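Side-chain contacts in UTP-glucose-1-phosphate uridylyltransferase 2 (Trypanosoma brucei, PDB 3GUE), which probably catalyses the reversible transfer of a uridylyl group from UTP to glucose 1-phosphate, giving UDP-glucose and diphosphate: residues A[194-197]-A[198-202]; A[310-313]-A[314-317]; A[205-209]-A[210-214]; A[25-28]-A[29-32]. All coordinates share one frame; numbering follows the deposited sequence.

Contact 1 of 4, residues A[194-197]-A[198-202]; sequences VYTV and LYSSG
Ser201 swings OG between its own backbone N and carbonyl carbon (chi1 59°), which turns the hydroxyl back along the helix to the carbonyl oxygen of Val197; one turn earlier, Val194 and Leu198 both reach the same way, Val194 with CG2 set anti to N. Ser201 OG donates to Val197 O at 2.6 Å, and Ser201 N donates to that same oxygen at 2.9 Å: in this C-terminal helical turn a serine hydroxyl bonds the carbonyl four residues back. The hydroxyl comes in 20° out of the carbonyl plane, and OG also accepts a hydrogen bond from Lys203 N. Side by side, Val194 CG2 and Leu198 CD1 pack at 4.1 Å. On the other branch, Val194 CG1 sits over the centre of the Tyr195 ring, 3.8 Å above its plane, while Tyr195 OH is hydrogen-bonded to Met352 O. The chain leaves the helix at Gly202 with positive phi (91°). Thr196 lines the pocket holding a dithiol molecule, probably from the crystallisation liquor. Around helix 194-201, Leu160 of strand 159-161 touches Val197, Leu198 and Ser201, helix 310-319 packs on Tyr195 and Tyr199, and helix 26-40 lies against Thr196 and Ser200.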
loop_
_atom_site.group_PDB
_atom_site.type_symbol
_atom_site.label_atom_id
_atom_site.label_comp_id
_atom_site.label_asym_id
_atom_site.label_seq_id
_atom_site.Cartn_x
_atom_site.Cartn_y
_atom_site.Cartn_z
ATOM N N VAL A 194 10.068 7.097 -1.282
ATOM C CA VAL A 194 10.528 7.290 0.097
ATOM C C VAL A 194 12.047 7.450 0.312
ATOM O O VAL A 194 12.483 8.255 1.131
ATOM C CB VAL A 194 9.962 6.180 1.039
ATOM C CG1 VAL A 194 10.561 4.782 0.697
ATOM C CG2 VAL A 194 10.201 6.572 2.500
ATOM N N TYR A 195 12.850 6.701 -0.441
ATOM C CA TYR A 195 14.288 6.660 -0.191
ATOM C C TYR A 195 14.939 7.997 -0.578
ATOM O O TYR A 195 15.641 8.613 0.240
ATOM C CB TYR A 195 14.949 5.460 -0.889
ATOM C CG TYR A 195 14.327 4.103 -0.561
ATOM C CD1 TYR A 195 14.397 3.549 0.738
ATOM C CD2 TYR A 195 13.664 3.371 -1.547
ATOM C CE1 TYR A 195 13.817 2.298 1.030
ATOM C CE2 TYR A 195 13.096 2.122 -1.266
ATOM C CZ TYR A 195 13.169 1.592 0.028
ATOM O OH TYR A 195 12.606 0.345 0.286
ATOM N N THR A 196 14.664 8.452 -1.793
ATOM C CA THR A 196 15.113 9.784 -2.278
ATOM C C THR A 196 14.551 10.960 -1.472
ATOM O O THR A 196 15.270 11.912 -1.172
ATOM C CB THR A 196 14.853 9.967 -3.795
ATOM O OG1 THR A 196 15.441 11.196 -4.258
ATOM C CG2 THR A 196 13.383 9.963 -4.113
ATOM N N VAL A 197 13.299 10.858 -1.061
ATOM C CA VAL A 197 12.694 11.880 -0.203
ATOM C C VAL A 197 13.400 11.974 1.153
ATOM O O VAL A 197 13.741 13.089 1.601
ATOM C CB VAL A 197 11.195 11.640 -0.030
ATOM C CG1 VAL A 197 10.629 12.545 1.063
ATOM C CG2 VAL A 197 10.471 11.854 -1.386
ATOM N N LEU A 198 13.615 10.823 1.793
ATOM C CA LEU A 198 14.386 10.752 3.045
ATOM C C LEU A 198 15.790 11.365 2.889
ATOM O O LEU A 198 16.257 12.105 3.760
ATOM C CB LEU A 198 14.474 9.299 3.567
ATOM C CG LEU A 198 13.310 8.755 4.400
ATOM C CD1 LEU A 198 13.561 7.258 4.777
ATOM C CD2 LEU A 198 13.037 9.623 5.627
ATOM N N TYR A 199 16.453 11.035 1.778
ATOM C CA TYR A 199 17.829 11.471 1.495
ATOM C C TYR A 199 17.880 12.957 1.176
ATOM O O TYR A 199 18.606 13.703 1.819
ATOM C CB TYR A 199 18.413 10.690 0.302
ATOM C CG TYR A 199 19.900 10.935 0.040
ATOM C CD1 TYR A 199 20.863 10.653 1.020
ATOM C CD2 TYR A 199 20.345 11.436 -1.192
ATOM C CE1 TYR A 199 22.198 10.859 0.782
ATOM C CE2 TYR A 199 21.691 11.646 -1.436
ATOM C CZ TYR A 199 22.605 11.361 -0.449
ATOM O OH TYR A 199 23.939 11.574 -0.677
ATOM N N SER A 200 17.084 13.365 0.188
ATOM C CA SER A 200 17.140 14.746 -0.281
ATOM C C SER A 200 16.495 15.770 0.658
ATOM O O SER A 200 16.838 16.966 0.596
ATOM C CB SER A 200 16.609 14.859 -1.709
ATOM O OG SER A 200 17.614 14.453 -2.625
ATOM N N SER A 201 15.592 15.332 1.539
ATOM C CA SER A 201 14.971 16.279 2.499
ATOM C C SER A 201 15.876 16.665 3.668
ATOM O O SER A 201 15.648 17.687 4.328
ATOM C CB SER A 201 13.696 15.701 3.096
ATOM O OG SER A 201 14.000 14.483 3.755
ATOM N N GLY A 202 16.852 15.806 3.970
ATOM C CA GLY A 202 17.717 16.010 5.133
ATOM C C GLY A 202 17.144 15.316 6.359
ATOM O O GLY A 202 17.718 15.394 7.434
#

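Contact 2 of 4, residues A[310-313]-A[314-317]; sequences LMEL and KKMM
Helix 310-319 directly follows strand 300-309 of the large mixed sheet in this GT-A-type nucleotidyltransferase, and its first two turns form an i to i+4 side-chain contact, clearest between Leu313 and Met317. Asn309 OD1 accepts from Glu312 N at the start of the helix. Regular backbone bonds carry the turns, among them Met317 N to Leu313 O at 2.9 Å. Leu313 and Met317 run side by side on the buried side: Met317 CG lies 4.0 Å from Leu313 CD1, and the sulphur SD follows at 4.1 Å from the same methyl. Met317 bends at chi2 and chi3 (-59° and -74°), a fold that keeps its thioether alongside the leucine. Tyr195 and Tyr199 of helix 194-201 meet this pair, while Leu204 and Leu208 of helix 203-209 touch Leu310.

On a more exposed side, Lys315 lays its aliphatic chain back over the preceding turn. Lys315 CG is 3.2 Å from Met311 O, and Lys315 CD lies 4.3 Å from Met311 CG. The chain then bends at chi3 (87°). Glu312 OE2 and Lys315 NZ stand 4.3 Å apart, beyond a salt bridge, and their opposite charges probably attract weakly; the carboxylate also lies beside the methylenes, Glu312 OE1 4.2 Å from Lys315 CD.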
loop_
_atom_site.group_PDB
_atom_site.type_symbol
_atom_site.label_atom_id
_atom_site.label_comp_id
_atom_site.label_asym_id
_atom_site.label_seq_id
_atom_site.Cartn_x
_atom_site.Cartn_y
_atom_site.Cartn_z
ATOM N N LEU A 310 19.037 2.510 8.251
ATOM C CA LEU A 310 19.126 3.872 7.768
ATOM C C LEU A 310 20.559 4.255 7.345
ATOM O O LEU A 310 20.740 4.968 6.369
ATOM C CB LEU A 310 18.563 4.823 8.830
ATOM C CG LEU A 310 17.065 4.705 9.134
ATOM C CD1 LEU A 310 16.694 5.681 10.238
ATOM C CD2 LEU A 310 16.255 4.993 7.863
ATOM N N MET A 311 21.548 3.749 8.073
ATOM C CA MET A 311 22.957 3.941 7.744
ATOM C C MET A 311 23.323 3.207 6.449
ATOM O O MET A 311 24.051 3.755 5.622
ATOM C CB MET A 311 23.844 3.482 8.914
ATOM C CG MET A 311 25.357 3.831 8.791
ATOM S SD MET A 311 25.694 5.588 8.632
ATOM C CE MET A 311 26.501 5.975 10.177
ATOM N N GLU A 312 22.843 1.971 6.284
ATOM C CA GLU A 312 23.008 1.279 4.994
ATOM C C GLU A 312 22.360 2.077 3.848
ATOM O O GLU A 312 22.959 2.245 2.784
ATOM C CB GLU A 312 22.465 -0.152 5.019
ATOM C CG GLU A 312 23.258 -1.133 5.897
ATOM C CD GLU A 312 24.757 -1.140 5.603
ATOM O OE1 GLU A 312 25.140 -1.017 4.416
ATOM O OE2 GLU A 312 25.549 -1.263 6.564
ATOM N N LEU A 313 21.140 2.565 4.062
ATOM C CA LEU A 313 20.528 3.456 3.067
ATOM C C LEU A 313 21.401 4.661 2.780
ATOM O O LEU A 313 21.601 5.025 1.617
ATOM C CB LEU A 313 19.128 3.906 3.485
ATOM C CG LEU A 313 18.447 4.845 2.505
ATOM C CD1 LEU A 313 17.962 4.106 1.241
ATOM C CD2 LEU A 313 17.307 5.676 3.161
ATOM N N LYS A 314 21.940 5.269 3.831
ATOM C CA LYS A 314 22.758 6.453 3.669
ATOM C C LYS A 314 23.965 6.147 2.789
ATOM O O LYS A 314 24.254 6.885 1.841
ATOM C CB LYS A 314 23.208 6.980 5.038
ATOM C CG LYS A 314 24.266 8.064 4.982
ATOM C CD LYS A 314 23.703 9.436 4.624
ATOM C CE LYS A 314 24.846 10.440 4.404
ATOM N NZ LYS A 314 25.884 10.325 5.497
ATOM N N LYS A 315 24.650 5.048 3.114
ATOM C CA LYS A 315 25.820 4.569 2.365
ATOM C C LYS A 315 25.503 4.245 0.902
ATOM O O LYS A 315 26.304 4.537 0.017
ATOM C CB LYS A 315 26.440 3.347 3.069
ATOM C CG LYS A 315 27.041 3.689 4.428
ATOM C CD LYS A 315 27.373 2.442 5.256
ATOM C CE LYS A 315 28.754 1.903 4.941
ATOM N NZ LYS A 315 29.204 0.867 5.933
ATOM N N MET A 316 24.337 3.655 0.647
ATOM C CA MET A 316 23.915 3.385 -0.731
ATOM C C MET A 316 23.651 4.684 -1.496
ATOM O O MET A 316 24.189 4.879 -2.592
ATOM C CB MET A 316 22.695 2.470 -0.758
ATOM C CG MET A 316 22.451 1.757 -2.101
ATOM S SD MET A 316 21.152 0.503 -1.960
ATOM C CE MET A 316 21.373 0.013 -0.242
ATOM N N MET A 317 22.865 5.580 -0.898
ATOM C CA MET A 317 22.477 6.834 -1.544
ATOM C C MET A 317 23.704 7.674 -1.911
ATOM O O MET A 317 23.777 8.198 -3.022
ATOM C CB MET A 317 21.486 7.646 -0.686
ATOM C CG MET A 317 20.132 6.980 -0.408
ATOM S SD MET A 317 19.123 6.544 -1.825
ATOM C CE MET A 317 18.535 8.158 -2.329
#

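Contact 3 of 4, residues A[205-209]-A[210-214]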
loop_
_atom_site.group_PDB
_atom_site.type_symbol
_atom_site.label_atom_id
_atom_site.label_comp_id
_atom_site.label_asym_id
_atom_site.label_seq_id
_atom_site.Cartn_x
_atom_site.Cartn_y
_atom_site.Cartn_z
ATOM N N ASP A 205 19.759 12.265 7.241
ATOM C CA ASP A 205 20.866 12.840 8.024
ATOM C C ASP A 205 20.473 13.308 9.417
ATOM O O ASP A 205 21.246 13.142 10.370
ATOM C CB ASP A 205 21.474 14.026 7.287
ATOM C CG ASP A 205 22.254 13.614 6.065
ATOM O OD1 ASP A 205 22.910 12.551 6.116
ATOM O OD2 ASP A 205 22.217 14.362 5.059
ATOM N N TYR A 206 19.299 13.928 9.525
ATOM C CA TYR A 206 18.775 14.344 10.819
ATOM C C TYR A 206 18.555 13.158 11.778
ATOM O O TYR A 206 19.065 13.177 12.900
ATOM C CB TYR A 206 17.501 15.204 10.694
ATOM C CG TYR A 206 16.949 15.581 12.052
ATOM C CD1 TYR A 206 17.598 16.537 12.845
ATOM C CD2 TYR A 206 15.820 14.948 12.573
ATOM C CE1 TYR A 206 17.114 16.870 14.108
ATOM C CE2 TYR A 206 15.326 15.281 13.834
ATOM C CZ TYR A 206 15.973 16.229 14.599
ATOM O OH TYR A 206 15.494 16.564 15.861
ATOM N N LEU A 207 17.796 12.147 11.343
ATOM C CA LEU A 207 17.578 10.906 12.144
ATOM C C LEU A 207 18.873 10.169 12.554
ATOM O O LEU A 207 19.046 9.804 13.714
ATOM C CB LEU A 207 16.651 9.925 11.419
ATOM C CG LEU A 207 15.207 10.292 11.113
ATOM C CD1 LEU A 207 14.587 9.279 10.150
ATOM C CD2 LEU A 207 14.414 10.373 12.402
ATOM N N LEU A 208 19.782 9.972 11.601
ATOM C CA LEU A 208 21.097 9.381 11.889
ATOM C C LEU A 208 21.924 10.186 12.885
ATOM O O LEU A 208 22.665 9.621 13.692
ATOM C CB LEU A 208 21.888 9.191 10.596
ATOM C CG LEU A 208 21.381 8.142 9.607
ATOM C CD1 LEU A 208 22.051 8.388 8.266
ATOM C CD2 LEU A 208 21.655 6.711 10.095
ATOM N N GLY A 209 21.814 11.507 12.823
ATOM C CA GLY A 209 22.511 12.387 13.771
ATOM C C GLY A 209 21.999 12.273 15.198
ATOM O O GLY A 209 22.726 12.552 16.161
ATOM N N LYS A 210 20.736 11.884 15.352
ATOM C CA LYS A 210 20.191 11.662 16.696
ATOM C C LYS A 210 20.371 10.186 17.122
ATOM O O LYS A 210 19.967 9.781 18.211
ATOM C CB LYS A 210 18.716 12.124 16.774
ATOM C CG LYS A 210 18.385 13.459 16.067
ATOM C CD LYS A 210 19.088 14.700 16.659
ATOM C CE LYS A 210 20.363 15.148 15.876
ATOM N NZ LYS A 210 20.242 15.163 14.344
ATOM N N GLY A 211 21.003 9.387 16.258
ATOM C CA GLY A 211 21.432 8.053 16.652
ATOM C C GLY A 211 20.479 6.967 16.182
ATOM O O GLY A 211 20.700 5.787 16.467
ATOM N N TYR A 212 19.416 7.363 15.477
ATOM C CA TYR A 212 18.494 6.383 14.888
ATOM C C TYR A 212 19.167 5.650 13.710
ATOM O O TYR A 212 19.895 6.273 12.934
ATOM C CB TYR A 212 17.151 7.032 14.508
ATOM C CG TYR A 212 16.447 7.663 15.692
ATOM C CD1 TYR A 212 15.878 6.861 16.692
ATOM C CD2 TYR A 212 16.406 9.068 15.861
ATOM C CE1 TYR A 212 15.248 7.423 17.794
ATOM C CE2 TYR A 212 15.774 9.643 16.979
ATOM C CZ TYR A 212 15.192 8.814 17.933
ATOM O OH TYR A 212 14.549 9.333 19.039
ATOM N N ARG A 213 18.941 4.333 13.608
ATOM C CA ARG A 213 19.571 3.487 12.602
ATOM C C ARG A 213 18.569 2.597 11.865
ATOM O O ARG A 213 18.928 1.971 10.878
ATOM C CB ARG A 213 20.628 2.562 13.247
ATOM C CG ARG A 213 21.886 3.230 13.754
ATOM C CD ARG A 213 22.715 3.837 12.593
ATOM N NE ARG A 213 23.899 4.532 13.116
ATOM C CZ ARG A 213 23.935 5.822 13.436
ATOM N NH1 ARG A 213 22.860 6.568 13.297
ATOM N NH2 ARG A 213 25.044 6.373 13.894
ATOM N N TYR A 214 17.343 2.492 12.373
ATOM C CA TYR A 214 16.341 1.592 11.798
ATOM C C TYR A 214 14.990 2.259 11.622
ATOM O O TYR A 214 14.547 3.060 12.473
ATOM C CB TYR A 214 16.198 0.337 12.668
ATOM C CG TYR A 214 17.412 -0.550 12.628
ATOM C CD1 TYR A 214 17.640 -1.388 11.551
ATOM C CD2 TYR A 214 18.366 -0.524 13.658
ATOM C CE1 TYR A 214 18.788 -2.238 11.503
ATOM C CE2 TYR A 214 19.498 -1.346 13.610
ATOM C CZ TYR A 214 19.694 -2.210 12.539
ATOM O OH TYR A 214 20.834 -3.019 12.481
HETATM O O HOH W 1 25.062 9.105 14.769
#
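Tyr206 O takes two bonds from one residue: Lys210 NZ donates to it at 2.7 Å, in the carbonyl plane and on a lone pair, while Lys210 N reaches it at 3.2 Å, tilted from that plane. Chi1 of Lys210 (-42°) puts CG over one face of the Tyr206 ring, a CH-pi contact 4.1 Å from the ring centroid and offset toward the rim, with the two side chains crossing at about a right angle; the bends at chi2, chi3 and chi4 then curl the ammonium back to Tyr206 O.

A second gripped oxygen is Leu208 O. Arg213 NH1 donates to it at 3.1 Å in a nearly straight bond (167°), on a lone pair and in the plane of the guanidinium. A water also donates to Leu208 O and accepts from Arg213 NH2, closing a small ring at the guanidinium edge. NH1 bonds Tyr212 O too, from well above the carbonyl plane; these partners would hold the flat group's rotation. Leu208 CD2 tucks in beside it, 3.4 Å from Arg213 NH1. Across the turn, Leu207 CD2 touches Tyr212 CD2 at 4.2 Å, and both residues lean on Val78 of strand 77-83. Gly211, with positive phi (100°), the bond from Tyr212 N to Leu207 O and the weak one from Gly211 N to Leu208 O make the C-terminal end of helix 203-209 a Schellman motif, which turns the chain into strand 214-219.

Contact 4 of 4, residues A[25-28]-A[29-32]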
loop_
_atom_site.group_PDB
_atom_site.type_symbol
_atom_site.label_atom_id
_atom_site.label_comp_id
_atom_site.label_asym_id
_atom_site.label_seq_id
_atom_site.Cartn_x
_atom_site.Cartn_y
_atom_site.Cartn_z
ATOM N N GLU A 25 11.857 18.540 -6.355
ATOM C CA GLU A 25 13.223 18.291 -5.906
ATOM C C GLU A 25 14.100 17.912 -7.114
ATOM O O GLU A 25 13.695 17.112 -7.956
ATOM C CB GLU A 25 13.216 17.218 -4.802
ATOM C CG GLU A 25 14.526 17.099 -4.039
ATOM C CD GLU A 25 15.541 16.295 -4.809
ATOM O OE1 GLU A 25 15.127 15.319 -5.460
ATOM O OE2 GLU A 25 16.739 16.648 -4.790
ATOM N N GLU A 26 15.272 18.547 -7.205
ATOM C CA GLU A 26 16.266 18.322 -8.271
ATOM C C GLU A 26 16.582 16.850 -8.604
ATOM O O GLU A 26 16.558 16.446 -9.778
ATOM C CB GLU A 26 17.558 19.106 -7.926
ATOM C CG GLU A 26 18.892 18.313 -7.992
ATOM C CD GLU A 26 19.720 18.367 -6.686
ATOM O OE1 GLU A 26 19.509 19.282 -5.841
ATOM O OE2 GLU A 26 20.606 17.489 -6.500
ATOM N N LYS A 27 16.891 16.042 -7.592
ATOM C CA LYS A 27 17.200 14.627 -7.844
ATOM C C LYS A 27 15.985 13.853 -8.342
ATOM O O LYS A 27 16.132 12.965 -9.156
ATOM C CB LYS A 27 17.860 13.941 -6.654
ATOM C CG LYS A 27 19.302 14.330 -6.431
ATOM C CD LYS A 27 20.278 13.676 -7.407
ATOM C CE LYS A 27 21.705 14.046 -7.016
ATOM N NZ LYS A 27 22.711 13.688 -8.053
ATOM N N CYS A 28 14.793 14.203 -7.862
ATOM C CA CYS A 28 13.556 13.577 -8.361
ATOM C C CYS A 28 13.353 13.865 -9.865
ATOM O O CYS A 28 13.009 12.958 -10.638
ATOM C CB CYS A 28 12.337 14.016 -7.547
ATOM S SG CYS A 28 10.763 13.568 -8.321
ATOM N N ILE A 29 13.576 15.115 -10.276
ATOM C CA ILE A 29 13.480 15.494 -11.697
ATOM C C ILE A 29 14.442 14.616 -12.516
ATOM O O ILE A 29 14.037 13.987 -13.481
ATOM C CB ILE A 29 13.721 17.010 -11.930
ATOM C CG1 ILE A 29 12.623 17.843 -11.237
ATOM C CG2 ILE A 29 13.798 17.328 -13.452
ATOM C CD1 ILE A 29 12.926 19.303 -11.071
ATOM N N HIS A 30 15.694 14.552 -12.078
ATOM C CA HIS A 30 16.732 13.723 -12.710
ATOM C C HIS A 30 16.356 12.226 -12.841
ATOM O O HIS A 30 16.485 11.650 -13.918
ATOM C CB HIS A 30 18.070 13.951 -11.981
ATOM C CG HIS A 30 19.168 13.012 -12.377
ATOM N ND1 HIS A 30 20.053 12.483 -11.465
ATOM C CD2 HIS A 30 19.531 12.515 -13.583
ATOM C CE1 HIS A 30 20.908 11.692 -12.089
ATOM N NE2 HIS A 30 20.615 11.698 -13.376
ATOM N N ILE A 31 15.920 11.604 -11.743
ATOM C CA ILE A 31 15.450 10.215 -11.747
ATOM C C ILE A 31 14.237 10.047 -12.701
ATOM O O ILE A 31 14.190 9.099 -13.487
ATOM C CB ILE A 31 15.101 9.735 -10.303
ATOM C CG1 ILE A 31 16.318 9.902 -9.364
ATOM C CG2 ILE A 31 14.564 8.286 -10.291
ATOM C CD1 ILE A 31 16.087 9.388 -7.906
ATOM N N PHE A 32 13.278 10.964 -12.637
ATOM C CA PHE A 32 12.128 10.943 -13.548
ATOM C C PHE A 32 12.528 10.995 -15.034
ATOM O O PHE A 32 11.955 10.280 -15.853
ATOM C CB PHE A 32 11.117 12.065 -13.207
ATOM C CG PHE A 32 9.929 12.140 -14.169
ATOM C CD1 PHE A 32 8.802 11.351 -13.969
ATOM C CD2 PHE A 32 9.966 12.988 -15.286
ATOM C CE1 PHE A 32 7.731 11.404 -14.865
ATOM C CE2 PHE A 32 8.912 13.038 -16.181
ATOM C CZ PHE A 32 7.794 12.262 -15.975
#
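Four successive i to i+4 bonds run from Ile29 N to Glu25 O through to Phe32 N to Cys28 O, forming the first turns of helix 26-40. Glu25 is its N-cap, and its carboxylate folds over the first turn: Cys28 N donates to OE1 at 2.7 Å, on the syn side, and Lys27 N donates to OE2 at 2.9 Å from above the carboxylate plane. A negative charge at this helix start probably interacts favourably with the helix dipole. Setting CG1 beside the backbone N (chi1 -56°) leads Ile31 back along the helix, with its CG1 3.1 Å from Lys27 O; Ile29 does likewise, its CG1 lying 3.5 Å from Glu25 O. The lysine's methylene CD comes to the edge of the His30 ring, near its plane, at 4.2 Å from ND1, while Lys27 NZ donates a hydrogen bond to Leu321 O. Cys28, Ile31 and Phe32 line the pocket where a dithiol molecule, probably from the crystallisation liquor, is bound. Ile29 and Phe32 pack on helix 10-21, Cys28 and Phe32 on Val165 of strand 165-169, and Lys27 and Ile31 against helix 194-201.

Overall arrangement
From the N terminus the chain passes contact 4, then contact 1, contact 3 and last contact 2. Each is local and closes no long loop, and they run in series without nesting or crossing. Contacts 1 and 3 lie on successive helices, 194-201 and 203-209, the latter leading into strand 214-219. Contact 1 sits between two others: Ser200 reaches the cap residue Glu25 of contact 4 by a weak hydrogen bond, and Tyr195 and Tyr199 pack on Leu313 and Met317 of contact 2. Contacts 2 and 3 meet where Leu310 N probably bonds Arg213 O, tying helix 310-319 to the turn after helix 203-209. Contacts 3 and 4 do not touch, their centres about 24 Å apart.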